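Local coordinates for T-lymphoma invasion and metastasis-inducing protein 1 (PDB 4K2P) that probably activates Rac-type GTPases as a guanine nucleotide exchange factor, with a PH-CC-Ex region that binds phosphoinositides and protein partners, at residues D86-L91 against A98-T103; L136-I141 against C197-L202; V41-C46 against H117-T122. The protein carries 5 engineered substitutions. All blocks are in the same frame, centred on the assembly; numbering follows the deposited sequence.

How the contacts relate
Contacts 1 and 3 belong to the PH domain, contact 2 to the helical pair beside it. Contact 1 (86-91 with 98-103) is a hairpin whose second strand leads into helix 106-128, the helix that meets the 41-46 turn in contact 3; their centres lie about 16 Å apart, and contact 1 is nested in the chain loop that contact 3 closes. Contacts 2 and 3 touch: helix 168-203 lies against helix 106-128, with Ser-201 OG 3.1 Å from His-117 ND1 in a probable hydrogen bond. Contact 1 stays apart from contact 2, about 9 Å between nearest atoms. A bound calcium ion lies about 9 Å from the Leu-202 side chain of contact 2.

Contact 1 (D86-L91 against A98-T103); sequences DFVFCL and AFLFQT
Phe-89 and Phe-101 form a hydrogen-bonded pair in the antiparallel hairpin of strands 88-92 and 98-102, with Phe-89 N 2.9 Å from Phe-101 O and Phe-101 N returning to Phe-89 O. Phe-89 CG takes the crowded position between the backbone N and the carbonyl carbon (chi1 56°), and the ring beyond it leans over the partner strand. Phe-101 CB lies over one face of that ring, offset toward the rim and 3.3 Å from Phe-89 CZ, a close CH-pi contact. The two rings are nearly parallel but slid until they barely overlap. On the other side of the sheet the branched tip of Leu-100 fills in: its CD2 is 3.7 Å from Cys-90 CB and also touches Val-88 CG1. Followed outward, Gln-102 CB passes Phe-87 O, and Gln-102 CG lies 3.4 Å from Asp-86 O. CD stays near that oxygen, and Gln-102 NE2 ends in a long 3.3 Å hydrogen bond to Asp-86 O, nearly in the amide plane. The chemistry implies that backbone bonds set the register, apolar groups suit the face where Phe-89 and Leu-91 meet helix 106-128 and Phe-101 packs on Leu-48 and Phe-50, and a polar amide suits the partly exposed end.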
ATOM      1  N   ASP A  86     -19.399  -4.747  -7.426  1.00 38.62           N
ATOM      2  CA  ASP A  86     -19.455  -4.571  -5.976  1.00 37.14           C
ATOM      3  C   ASP A  86     -18.442  -5.487  -5.284  1.00 32.20           C
ATOM      4  O   ASP A  86     -18.003  -6.482  -5.851  1.00 30.06           O
ATOM      5  CB  ASP A  86     -20.868  -4.850  -5.440  1.00 40.66           C
ATOM      6  CG  ASP A  86     -21.879  -3.790  -5.849  1.00 48.42           C
ATOM      7  OD1 ASP A  86     -21.490  -2.612  -6.014  1.00 52.34           O
ATOM      8  OD2 ASP A  86     -23.069  -4.133  -6.006  1.00 51.12           O
ATOM      9  N   PHE A  87     -18.057  -5.112  -4.069  1.00 31.52           N
ATOM     10  CA  PHE A  87     -17.199  -5.924  -3.208  1.00 29.18           C
ATOM     11  C   PHE A  87     -15.809  -6.141  -3.783  1.00 27.82           C
ATOM     12  O   PHE A  87     -15.212  -7.209  -3.630  1.00 25.51           O
ATOM     13  CB  PHE A  87     -17.885  -7.259  -2.926  1.00 28.81           C
ATOM     14  CG  PHE A  87     -19.313  -7.102  -2.522  1.00 31.57           C
ATOM     15  CD1 PHE A  87     -19.663  -6.165  -1.566  1.00 31.93           C
ATOM     16  CD2 PHE A  87     -20.309  -7.853  -3.113  1.00 33.96           C
ATOM     17  CE1 PHE A  87     -20.987  -5.994  -1.192  1.00 34.17           C
ATOM     18  CE2 PHE A  87     -21.631  -7.683  -2.741  1.00 36.14           C
ATOM     19  CZ  PHE A  87     -21.964  -6.748  -1.778  1.00 35.62           C
ATOM     20  N   VAL A  88     -15.291  -5.093  -4.413  1.00 27.11           N
ATOM     21  CA  VAL A  88     -13.926  -5.071  -4.908  1.00 24.24           C
ATOM     22  C   VAL A  88     -13.005  -4.484  -3.841  1.00 22.69           C
ATOM     23  O   VAL A  88     -13.372  -3.529  -3.166  1.00 23.05           O
ATOM     24  CB  VAL A  88     -13.813  -4.248  -6.215  1.00 24.61           C
ATOM     25  CG1 VAL A  88     -12.372  -4.174  -6.698  1.00 20.20           C
ATOM     26  CG2 VAL A  88     -14.696  -4.851  -7.286  1.00 27.72           C
ATOM     27  N   PHE A  89     -11.845  -5.097  -3.638  1.00 21.80           N
ATOM     28  CA  PHE A  89     -10.766  -4.467  -2.878  1.00 23.25           C
ATOM     29  C   PHE A  89      -9.472  -4.556  -3.665  1.00 21.04           C
ATOM     30  O   PHE A  89      -9.362  -5.349  -4.584  1.00 20.34           O
ATOM     31  CB  PHE A  89     -10.612  -5.084  -1.483  1.00 23.93           C
ATOM     32  CG  PHE A  89     -10.392  -6.579  -1.466  1.00 25.04           C
ATOM     33  CD1 PHE A  89     -11.461  -7.455  -1.526  1.00 26.99           C
ATOM     34  CD2 PHE A  89      -9.117  -7.104  -1.314  1.00 23.14           C
ATOM     35  CE1 PHE A  89     -11.256  -8.828  -1.479  1.00 27.61           C
ATOM     36  CE2 PHE A  89      -8.910  -8.460  -1.262  1.00 23.95           C
ATOM     37  CZ  PHE A  89      -9.980  -9.327  -1.342  1.00 25.18           C
ATOM     38  N   CYS A  90      -8.503  -3.715  -3.308  1.00 21.61           N
ATOM     39  CA  CYS A  90      -7.270  -3.556  -4.065  1.00 21.56           C
ATOM     40  C   CYS A  90      -6.083  -3.698  -3.125  1.00 21.42           C
ATOM     41  O   CYS A  90      -6.015  -3.016  -2.103  1.00 19.45           O
ATOM     42  CB  CYS A  90      -7.234  -2.195  -4.768  1.00 23.38           C
ATOM     43  SG  CYS A  90      -5.718  -1.869  -5.709  1.00 26.59           S
ATOM     44  N   LEU A  91      -5.177  -4.617  -3.442  1.00 20.45           N
ATOM     45  CA  LEU A  91      -3.922  -4.745  -2.712  1.00 20.12           C
ATOM     46  C   LEU A  91      -2.817  -4.080  -3.500  1.00 18.30           C
ATOM     47  O   LEU A  91      -2.655  -4.347  -4.680  1.00 18.13           O
ATOM     48  CB  LEU A  91      -3.578  -6.221  -2.457  1.00 20.60           C
ATOM     49  CG  LEU A  91      -2.336  -6.482  -1.587  1.00 22.25           C
ATOM     50  CD1 LEU A  91      -2.496  -7.740  -0.763  1.00 25.92           C
ATOM     51  CD2 LEU A  91      -1.070  -6.590  -2.421  1.00 23.51           C
ATOM     52  N   ALA A  98      -0.082  -3.627  -7.984  1.00 21.53           N
ATOM     53  CA  ALA A  98      -1.366  -3.674  -7.308  1.00 19.59           C
ATOM     54  C   ALA A  98      -2.312  -4.625  -8.043  1.00 18.78           C
ATOM     55  O   ALA A  98      -2.174  -4.847  -9.244  1.00 19.55           O
ATOM     56  CB  ALA A  98      -1.975  -2.288  -7.193  1.00 20.67           C
ATOM     57  N   PHE A  99      -3.270  -5.166  -7.301  1.00 18.73           N
ATOM     58  CA  PHE A  99      -4.139  -6.238  -7.765  1.00 22.88           C
ATOM     59  C   PHE A  99      -5.545  -5.954  -7.286  1.00 22.05           C
ATOM     60  O   PHE A  99      -5.732  -5.491  -6.174  1.00 22.83           O
ATOM     61  CB  PHE A  99      -3.670  -7.600  -7.224  1.00 24.07           C
ATOM     62  CG  PHE A  99      -2.210  -7.864  -7.434  1.00 26.05           C
ATOM     63  CD1 PHE A  99      -1.275  -7.404  -6.517  1.00 25.46           C
ATOM     64  CD2 PHE A  99      -1.767  -8.577  -8.537  1.00 27.25           C
ATOM     65  CE1 PHE A  99       0.083  -7.640  -6.705  1.00 26.16           C
ATOM     66  CE2 PHE A  99      -0.410  -8.815  -8.727  1.00 28.15           C
ATOM     67  CZ  PHE A  99       0.512  -8.339  -7.809  1.00 27.07           C
ATOM     68  N   LEU A 100      -6.528  -6.193  -8.142  1.00 22.64           N
ATOM     69  CA  LEU A 100      -7.924  -6.133  -7.739  1.00 21.68           C
ATOM     70  C   LEU A 100      -8.480  -7.521  -7.419  1.00 19.37           C
ATOM     71  O   LEU A 100      -8.155  -8.498  -8.078  1.00 18.83           O
ATOM     72  CB  LEU A 100      -8.761  -5.483  -8.837  1.00 23.08           C
ATOM     73  CG  LEU A 100      -8.430  -4.020  -9.149  1.00 26.26           C
ATOM     74  CD1 LEU A 100      -9.156  -3.599 -10.397  1.00 27.49           C
ATOM     75  CD2 LEU A 100      -8.802  -3.108  -7.987  1.00 27.35           C
ATOM     76  N   PHE A 101      -9.356  -7.559  -6.426  1.00 18.69           N
ATOM     77  CA  PHE A 101     -10.017  -8.769  -5.974  1.00 19.87           C
ATOM     78  C   PHE A 101     -11.506  -8.481  -5.800  1.00 22.28           C
ATOM     79  O   PHE A 101     -11.863  -7.411  -5.316  1.00 23.72           O
ATOM     80  CB  PHE A 101      -9.445  -9.254  -4.643  1.00 21.34           C
ATOM     81  CG  PHE A 101      -7.976  -9.528  -4.661  1.00 23.08           C
ATOM     82  CD1 PHE A 101      -7.486 -10.783  -5.002  1.00 23.08           C
ATOM     83  CD2 PHE A 101      -7.079  -8.547  -4.288  1.00 23.01           C
ATOM     84  CE1 PHE A 101      -6.127 -11.040  -4.992  1.00 25.07           C
ATOM     85  CE2 PHE A 101      -5.720  -8.799  -4.273  1.00 25.10           C
ATOM     86  CZ  PHE A 101      -5.242 -10.047  -4.625  1.00 24.87           C
ATOM     87  N   GLN A 102     -12.365  -9.421  -6.193  1.00 21.41           N
ATOM     88  CA  GLN A 102     -13.798  -9.313  -5.932  1.00 22.33           C
ATOM     89  C   GLN A 102     -14.265 -10.498  -5.090  1.00 23.93           C
ATOM     90  O   GLN A 102     -14.006 -11.661  -5.428  1.00 23.44           O
ATOM     91  CB  GLN A 102     -14.606  -9.253  -7.231  1.00 24.43           C
ATOM     92  CG  GLN A 102     -16.117  -8.999  -7.011  1.00 27.21           C
ATOM     93  CD  GLN A 102     -16.961  -9.255  -8.251  1.00 32.17           C
ATOM     94  OE1 GLN A 102     -16.590 -10.044  -9.120  1.00 32.90           O
ATOM     95  NE2 GLN A 102     -18.109  -8.590  -8.333  1.00 34.97           N
ATOM     96  N   THR A 103     -14.947 -10.184  -3.993  1.00 25.21           N
ATOM     97  CA  THR A 103     -15.553 -11.180  -3.124  1.00 29.06           C
ATOM     98  C   THR A 103     -17.096 -11.028  -3.161  1.00 28.14           C
ATOM     99  O   THR A 103     -17.640 -10.408  -4.081  1.00 30.06           O
ATOM    100  CB  THR A 103     -14.980 -11.048  -1.692  1.00 28.24           C
ATOM    101  OG1 THR A 103     -15.443 -12.124  -0.867  1.00 27.79           O
ATOM    102  CG2 THR A 103     -15.353  -9.711  -1.075  1.00 32.42           C
TER

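Contact 2 (L136-I141 against C197-L202); sequences LLKSEI and CYLASL
Tyr-198 presents the edge of its ring to Leu-137, whose CD2 lies near the ring plane, while Cys-120 of helix 106-128 packs over one face. Its hydroxyl is hydrogen-bonded to Ser-74 O and to Arg-194 NH1, so a tyrosine fits here: ring carbons for the helices, oxygen for the PH side. Leu-137 CD1 reaches across to the other helix, 3.7 Å from Leu-199 N and 3.8 Å from Leu-202 CD1, and it also meets Tyr-198 CB at 3.9 Å. With Phe-195, a turn earlier, residues 198, 199 and 202 surround this leucine, a knobs-into-holes arrangement. Helices 133-161 and 168-203 thus pack as an antiparallel coiled coil, their local axes 9.9 Å apart and inclined at 152°. Leu-199 is the answering knob, seated among Leu-134, Leu-137, Lys-138 and Ile-141. Leu-199 CG stands anti to the backbone N (chi1 -178°), and beyond it Leu-199 CD2 touches Ile-141 CD1 at 3.9 Å, the two side chains crossing at about a right angle. Lys-138 closes the flank: CG lies 3.9 Å from Leu-199 CD2 and its extended chain brings CE near Leu-199 CD1, aliphatic length covering a partly exposed leucine while the ammonium group lies beyond.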
ATOM      1  N   LEU A 136       4.352  -2.440  19.235  1.00 38.50           N
ATOM      2  CA  LEU A 136       5.341  -2.103  18.226  1.00 37.03           C
ATOM      3  C   LEU A 136       4.739  -1.186  17.171  1.00 34.00           C
ATOM      4  O   LEU A 136       5.389  -0.241  16.737  1.00 32.17           O
ATOM      5  CB  LEU A 136       5.903  -3.362  17.564  1.00 38.63           C
ATOM      6  CG  LEU A 136       6.803  -3.078  16.353  1.00 37.06           C
ATOM      7  CD1 LEU A 136       8.060  -2.318  16.761  1.00 39.04           C
ATOM      8  CD2 LEU A 136       7.168  -4.371  15.654  1.00 39.84           C
ATOM      9  N   LEU A 137       3.503  -1.463  16.764  1.00 31.66           N
ATOM     10  CA  LEU A 137       2.844  -0.657  15.738  1.00 29.46           C
ATOM     11  C   LEU A 137       2.669   0.782  16.204  1.00 30.59           C
ATOM     12  O   LEU A 137       2.935   1.716  15.454  1.00 30.09           O
ATOM     13  CB  LEU A 137       1.479  -1.244  15.373  1.00 27.82           C
ATOM     14  CG  LEU A 137       1.455  -2.534  14.559  1.00 29.00           C
ATOM     15  CD1 LEU A 137       0.012  -2.950  14.321  1.00 27.98           C
ATOM     16  CD2 LEU A 137       2.203  -2.389  13.242  1.00 29.74           C
ATOM     17  N   LYS A 138       2.222   0.957  17.442  1.00 33.29           N
ATOM     18  CA  LYS A 138       2.040   2.291  18.001  1.00 34.99           C
ATOM     19  C   LYS A 138       3.372   3.019  18.115  1.00 37.60           C
ATOM     20  O   LYS A 138       3.435   4.232  17.945  1.00 41.23           O
ATOM     21  CB  LYS A 138       1.365   2.221  19.363  1.00 36.85           C
ATOM     22  CG  LYS A 138      -0.080   1.769  19.283  1.00 36.36           C
ATOM     23  CD  LYS A 138      -0.686   1.626  20.659  1.00 44.15           C
ATOM     24  CE  LYS A 138      -2.102   1.085  20.574  1.00 49.44           C
ATOM     25  NZ  LYS A 138      -2.632   0.720  21.914  1.00 56.13           N
ATOM     26  N   SER A 139       4.427   2.273  18.416  1.00 37.78           N
ATOM     27  CA  SER A 139       5.753   2.849  18.547  1.00 38.84           C
ATOM     28  C   SER A 139       6.266   3.360  17.204  1.00 33.77           C
ATOM     29  O   SER A 139       6.841   4.444  17.123  1.00 31.66           O
ATOM     30  CB  SER A 139       6.721   1.817  19.121  1.00 48.68           C
ATOM     31  OG  SER A 139       8.050   2.305  19.082  1.00 55.80           O
ATOM     32  N   GLU A 140       6.039   2.575  16.154  1.00 30.91           N
ATOM     33  CA  GLU A 140       6.483   2.920  14.808  1.00 30.80           C
ATOM     34  C   GLU A 140       5.689   4.112  14.293  1.00 33.45           C
ATOM     35  O   GLU A 140       6.181   4.923  13.501  1.00 34.18           O
ATOM     36  CB  GLU A 140       6.326   1.725  13.870  1.00 30.14           C
ATOM     37  CG  GLU A 140       7.314   0.606  14.134  1.00 37.54           C
ATOM     38  CD  GLU A 140       8.751   1.017  13.862  1.00 47.07           C
ATOM     39  OE1 GLU A 140       9.055   1.417  12.722  1.00 46.03           O
ATOM     40  OE2 GLU A 140       9.579   0.937  14.793  1.00 55.81           O
ATOM     41  N   ILE A 141       4.449   4.200  14.753  1.00 32.76           N
ATOM     42  CA  ILE A 141       3.574   5.300  14.399  1.00 29.52           C
ATOM     43  C   ILE A 141       4.125   6.569  15.044  1.00 28.81           C
ATOM     44  O   ILE A 141       4.249   7.600  14.390  1.00 26.49           O
ATOM     45  CB  ILE A 141       2.120   5.005  14.846  1.00 30.80           C
ATOM     46  CG1 ILE A 141       1.474   4.029  13.858  1.00 27.92           C
ATOM     47  CG2 ILE A 141       1.290   6.282  14.962  1.00 32.26           C
ATOM     48  CD1 ILE A 141       0.178   3.418  14.339  1.00 28.55           C
ATOM     49  N   CYS A 197      -3.396   1.346   9.279  1.00 26.78           N
ATOM     50  CA  CYS A 197      -4.255   0.311   8.737  1.00 27.69           C
ATOM     51  C   CYS A 197      -4.038  -0.985   9.506  1.00 29.05           C
ATOM     52  O   CYS A 197      -4.998  -1.675   9.864  1.00 31.08           O
ATOM     53  CB  CYS A 197      -3.981   0.089   7.250  1.00 27.58           C
ATOM     54  SG  CYS A 197      -4.708   1.316   6.161  1.00 29.34           S
ATOM     55  N   TYR A 198      -2.773  -1.317   9.750  1.00 28.50           N
ATOM     56  CA  TYR A 198      -2.418  -2.550  10.457  1.00 29.42           C
ATOM     57  C   TYR A 198      -2.974  -2.532  11.865  1.00 30.74           C
ATOM     58  O   TYR A 198      -3.524  -3.517  12.355  1.00 31.64           O
ATOM     59  CB  TYR A 198      -0.902  -2.726  10.527  1.00 29.95           C
ATOM     60  CG  TYR A 198      -0.201  -2.876   9.201  1.00 29.05           C
ATOM     61  CD1 TYR A 198      -0.909  -2.987   8.005  1.00 27.45           C
ATOM     62  CD2 TYR A 198       1.181  -2.903   9.148  1.00 28.98           C
ATOM     63  CE1 TYR A 198      -0.243  -3.127   6.798  1.00 26.78           C
ATOM     64  CE2 TYR A 198       1.845  -3.040   7.966  1.00 29.02           C
ATOM     65  CZ  TYR A 198       1.136  -3.144   6.788  1.00 26.90           C
ATOM     66  OH  TYR A 198       1.838  -3.284   5.618  1.00 26.57           O
ATOM     67  N   LEU A 199      -2.822  -1.389  12.518  1.00 30.73           N
ATOM     68  CA  LEU A 199      -3.247  -1.240  13.898  1.00 34.89           C
ATOM     69  C   LEU A 199      -4.758  -1.343  13.987  1.00 36.15           C
ATOM     70  O   LEU A 199      -5.288  -1.968  14.898  1.00 36.25           O
ATOM     71  CB  LEU A 199      -2.773   0.095  14.474  1.00 35.91           C
ATOM     72  CG  LEU A 199      -3.133   0.344  15.940  1.00 41.61           C
ATOM     73  CD1 LEU A 199      -2.529  -0.720  16.851  1.00 47.81           C
ATOM     74  CD2 LEU A 199      -2.684   1.722  16.367  1.00 40.28           C
ATOM     75  N   ALA A 200      -5.449  -0.723  13.035  1.00 36.57           N
ATOM     76  CA  ALA A 200      -6.905  -0.724  13.028  1.00 40.11           C
ATOM     77  C   ALA A 200      -7.425  -2.144  12.847  1.00 40.74           C
ATOM     78  O   ALA A 200      -8.415  -2.546  13.459  1.00 42.17           O
ATOM     79  CB  ALA A 200      -7.428   0.180  11.933  1.00 40.67           C
ATOM     80  N   SER A 201      -6.733  -2.905  12.011  1.00 38.07           N
ATOM     81  CA  SER A 201      -7.142  -4.261  11.706  1.00 40.32           C
ATOM     82  C   SER A 201      -6.994  -5.161  12.931  1.00 38.97           C
ATOM     83  O   SER A 201      -7.801  -6.063  13.131  1.00 39.88           O
ATOM     84  CB  SER A 201      -6.340  -4.798  10.520  1.00 44.72           C
ATOM     85  OG  SER A 201      -6.782  -4.192   9.308  1.00 46.40           O
ATOM     86  N   LEU A 202      -5.964  -4.937  13.744  1.00 38.91           N
ATOM     87  CA  LEU A 202      -5.817  -5.699  14.979  1.00 45.37           C
ATOM     88  C   LEU A 202      -6.823  -5.269  16.051  1.00 48.68           C
ATOM     89  O   LEU A 202      -7.316  -6.103  16.799  1.00 50.70           O
ATOM     90  CB  LEU A 202      -4.399  -5.576  15.536  1.00 50.71           C
ATOM     91  CG  LEU A 202      -3.258  -6.263  14.783  1.00 52.55           C
ATOM     92  CD1 LEU A 202      -1.953  -6.016  15.519  1.00 57.10           C
ATOM     93  CD2 LEU A 202      -3.497  -7.757  14.629  1.00 53.34           C
TER

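Contact 3 (V41-C46 against H117-T122); sequences VSLKGC and HSACAT
Cys-46 and Ala-119 bring their CA atoms to 5.8 Å where the chain turns out of strand 37-44 through Gly-45, whose positive phi of 58° comes easily to a residue without a side chain, and meets a turn of helix 106-128. Ala-119 carries the contact. Ala-119 CB is 3.6 Å from Gly-45 O and 4.1 Å from Leu-43 CD2, so the small methyl group suits a helix that lies close to the backbone of the turn. Leu-43 reaches it from the strand; its CG stands anti to the backbone N (chi1 175°), and CD2 at the branched end does the touching. Cys-46 turns its sulfur to the same helix: SG lies 3.6 Å from Ala-119 O and 4.1 Å from Cys-120 CA. The two sulfurs, Cys-46 SG and Cys-120 SG, remain 4.5 Å apart, too far for a disulfide. No hydrogen bond crosses between the segments, and the junction rests on van der Waals packing of small, mostly buried groups. Within the helix, Ser-118 O accepts from both Thr-122 N and Thr-122 OG1, which come from opposite faces of the carbonyl plane; the hydroxyl bond is 3.1 Å. Threonine can thus turn its oxygen back onto its own helix at a partly exposed position. On another side, His-117 is hydrogen-bonded through NE2 to Val-76 N. A C-terminal helix lying against one end of a strongly bent antiparallel sheet, with a strand and its hairpin turn packed beneath, is the hallmark of the PH domain fold.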
ATOM      1  N   VAL A  41      -7.736 -18.441  -3.463  1.00 20.95           N
ATOM      2  CA  VAL A  41      -6.650 -17.625  -2.941  1.00 22.64           C
ATOM      3  C   VAL A  41      -6.447 -17.960  -1.481  1.00 23.87           C
ATOM      4  O   VAL A  41      -7.388 -17.937  -0.709  1.00 22.03           O
ATOM      5  CB  VAL A  41      -6.944 -16.124  -3.116  1.00 23.01           C
ATOM      6  CG1 VAL A  41      -5.812 -15.268  -2.525  1.00 24.41           C
ATOM      7  CG2 VAL A  41      -7.135 -15.813  -4.586  1.00 23.47           C
ATOM      8  N   SER A  42      -5.201 -18.244  -1.110  1.00 25.31           N
ATOM      9  CA  SER A  42      -4.866 -18.694   0.225  1.00 26.78           C
ATOM     10  C   SER A  42      -3.706 -17.884   0.797  1.00 25.35           C
ATOM     11  O   SER A  42      -2.617 -17.855   0.245  1.00 26.16           O
ATOM     12  CB  SER A  42      -4.508 -20.178   0.198  1.00 32.57           C
ATOM     13  OG  SER A  42      -4.219 -20.657   1.492  1.00 38.52           O
ATOM     14  N   LEU A  43      -3.961 -17.243   1.927  1.00 24.08           N
ATOM     15  CA  LEU A  43      -2.972 -16.448   2.631  1.00 25.30           C
ATOM     16  C   LEU A  43      -2.244 -17.306   3.647  1.00 28.40           C
ATOM     17  O   LEU A  43      -2.818 -17.687   4.660  1.00 30.81           O
ATOM     18  CB  LEU A  43      -3.664 -15.276   3.330  1.00 23.98           C
ATOM     19  CG  LEU A  43      -2.813 -14.373   4.217  1.00 27.03           C
ATOM     20  CD1 LEU A  43      -1.771 -13.644   3.387  1.00 26.64           C
ATOM     21  CD2 LEU A  43      -3.701 -13.389   4.967  1.00 26.88           C
ATOM     22  N   LYS A  44      -0.976 -17.597   3.383  1.00 30.26           N
ATOM     23  CA  LYS A  44      -0.134 -18.307   4.340  1.00 35.97           C
ATOM     24  C   LYS A  44       1.113 -17.475   4.572  1.00 38.80           C
ATOM     25  O   LYS A  44       1.801 -17.097   3.626  1.00 38.76           O
ATOM     26  CB  LYS A  44       0.230 -19.707   3.832  1.00 37.36           C
ATOM     27  N   GLY A  45       1.403 -17.199   5.837  1.00 42.07           N
ATOM     28  CA  GLY A  45       2.449 -16.261   6.172  1.00 44.80           C
ATOM     29  C   GLY A  45       2.107 -14.937   5.522  1.00 41.26           C
ATOM     30  O   GLY A  45       0.987 -14.449   5.653  1.00 40.10           O
ATOM     31  N   CYS A  46       3.056 -14.387   4.777  1.00 42.43           N
ATOM     32  CA  CYS A  46       2.867 -13.105   4.129  1.00 42.30           C
ATOM     33  C   CYS A  46       2.865 -13.281   2.615  1.00 39.36           C
ATOM     34  O   CYS A  46       3.387 -12.451   1.870  1.00 37.48           O
ATOM     35  CB  CYS A  46       3.948 -12.128   4.588  1.00 50.19           C
ATOM     36  SG  CYS A  46       3.252 -10.659   5.358  1.00 62.25           S
ATOM     37  N   HIS A 117      -3.918  -7.510   6.513  1.00 21.16           N
ATOM     38  CA  HIS A 117      -3.272  -6.493   7.333  1.00 23.07           C
ATOM     39  C   HIS A 117      -2.704  -7.112   8.601  1.00 25.72           C
ATOM     40  O   HIS A 117      -1.665  -6.689   9.091  1.00 28.49           O
ATOM     41  CB  HIS A 117      -4.258  -5.379   7.690  1.00 21.17           C
ATOM     42  CG  HIS A 117      -4.466  -4.398   6.586  1.00 18.37           C
ATOM     43  ND1 HIS A 117      -5.459  -3.446   6.604  1.00 18.95           N
ATOM     44  CD2 HIS A 117      -3.802  -4.229   5.421  1.00 18.08           C
ATOM     45  CE1 HIS A 117      -5.402  -2.734   5.495  1.00 19.21           C
ATOM     46  NE2 HIS A 117      -4.397  -3.183   4.765  1.00 19.69           N
ATOM     47  N   SER A 118      -3.385  -8.129   9.119  1.00 25.78           N
ATOM     48  CA  SER A 118      -2.914  -8.837  10.304  1.00 27.66           C
ATOM     49  C   SER A 118      -1.617  -9.553   9.999  1.00 25.38           C
ATOM     50  O   SER A 118      -0.706  -9.576  10.814  1.00 24.86           O
ATOM     51  CB  SER A 118      -3.959  -9.833  10.801  1.00 32.82           C
ATOM     52  OG  SER A 118      -5.023  -9.161  11.445  1.00 37.18           O
ATOM     53  N   ALA A 119      -1.558 -10.161   8.822  1.00 26.07           N
ATOM     54  CA  ALA A 119      -0.366 -10.855   8.377  1.00 27.69           C
ATOM     55  C   ALA A 119       0.783  -9.864   8.237  1.00 27.11           C
ATOM     56  O   ALA A 119       1.909 -10.164   8.607  1.00 27.15           O
ATOM     57  CB  ALA A 119      -0.622 -11.564   7.056  1.00 28.25           C
ATOM     58  N   CYS A 120       0.492  -8.695   7.677  1.00 24.40           N
ATOM     59  CA  CYS A 120       1.502  -7.661   7.497  1.00 25.12           C
ATOM     60  C   CYS A 120       2.001  -7.164   8.842  1.00 25.36           C
ATOM     61  O   CYS A 120       3.182  -6.887   9.016  1.00 28.01           O
ATOM     62  CB  CYS A 120       0.948  -6.499   6.676  1.00 24.02           C
ATOM     63  SG  CYS A 120       0.729  -6.906   4.937  1.00 26.70           S
ATOM     64  N   ALA A 121       1.092  -7.074   9.801  1.00 25.13           N
ATOM     65  CA  ALA A 121       1.424  -6.570  11.116  1.00 27.09           C
ATOM     66  C   ALA A 121       2.377  -7.548  11.803  1.00 28.81           C
ATOM     67  O   ALA A 121       3.347  -7.136  12.445  1.00 28.89           O
ATOM     68  CB  ALA A 121       0.165  -6.365  11.936  1.00 29.65           C
ATOM     69  N   THR A 122       2.094  -8.841  11.649  1.00 28.95           N
ATOM     70  CA  THR A 122       2.930  -9.899  12.198  1.00 31.25           C
ATOM     71  C   THR A 122       4.303  -9.884  11.544  1.00 31.49           C
ATOM     72  O   THR A 122       5.304 -10.132  12.205  1.00 34.89           O
ATOM     73  CB  THR A 122       2.295 -11.308  12.000  1.00 35.63           C
ATOM     74  OG1 THR A 122       1.039 -11.379  12.684  1.00 35.04           O
ATOM     75  CG2 THR A 122       3.208 -12.399  12.544  1.00 38.20           C
TER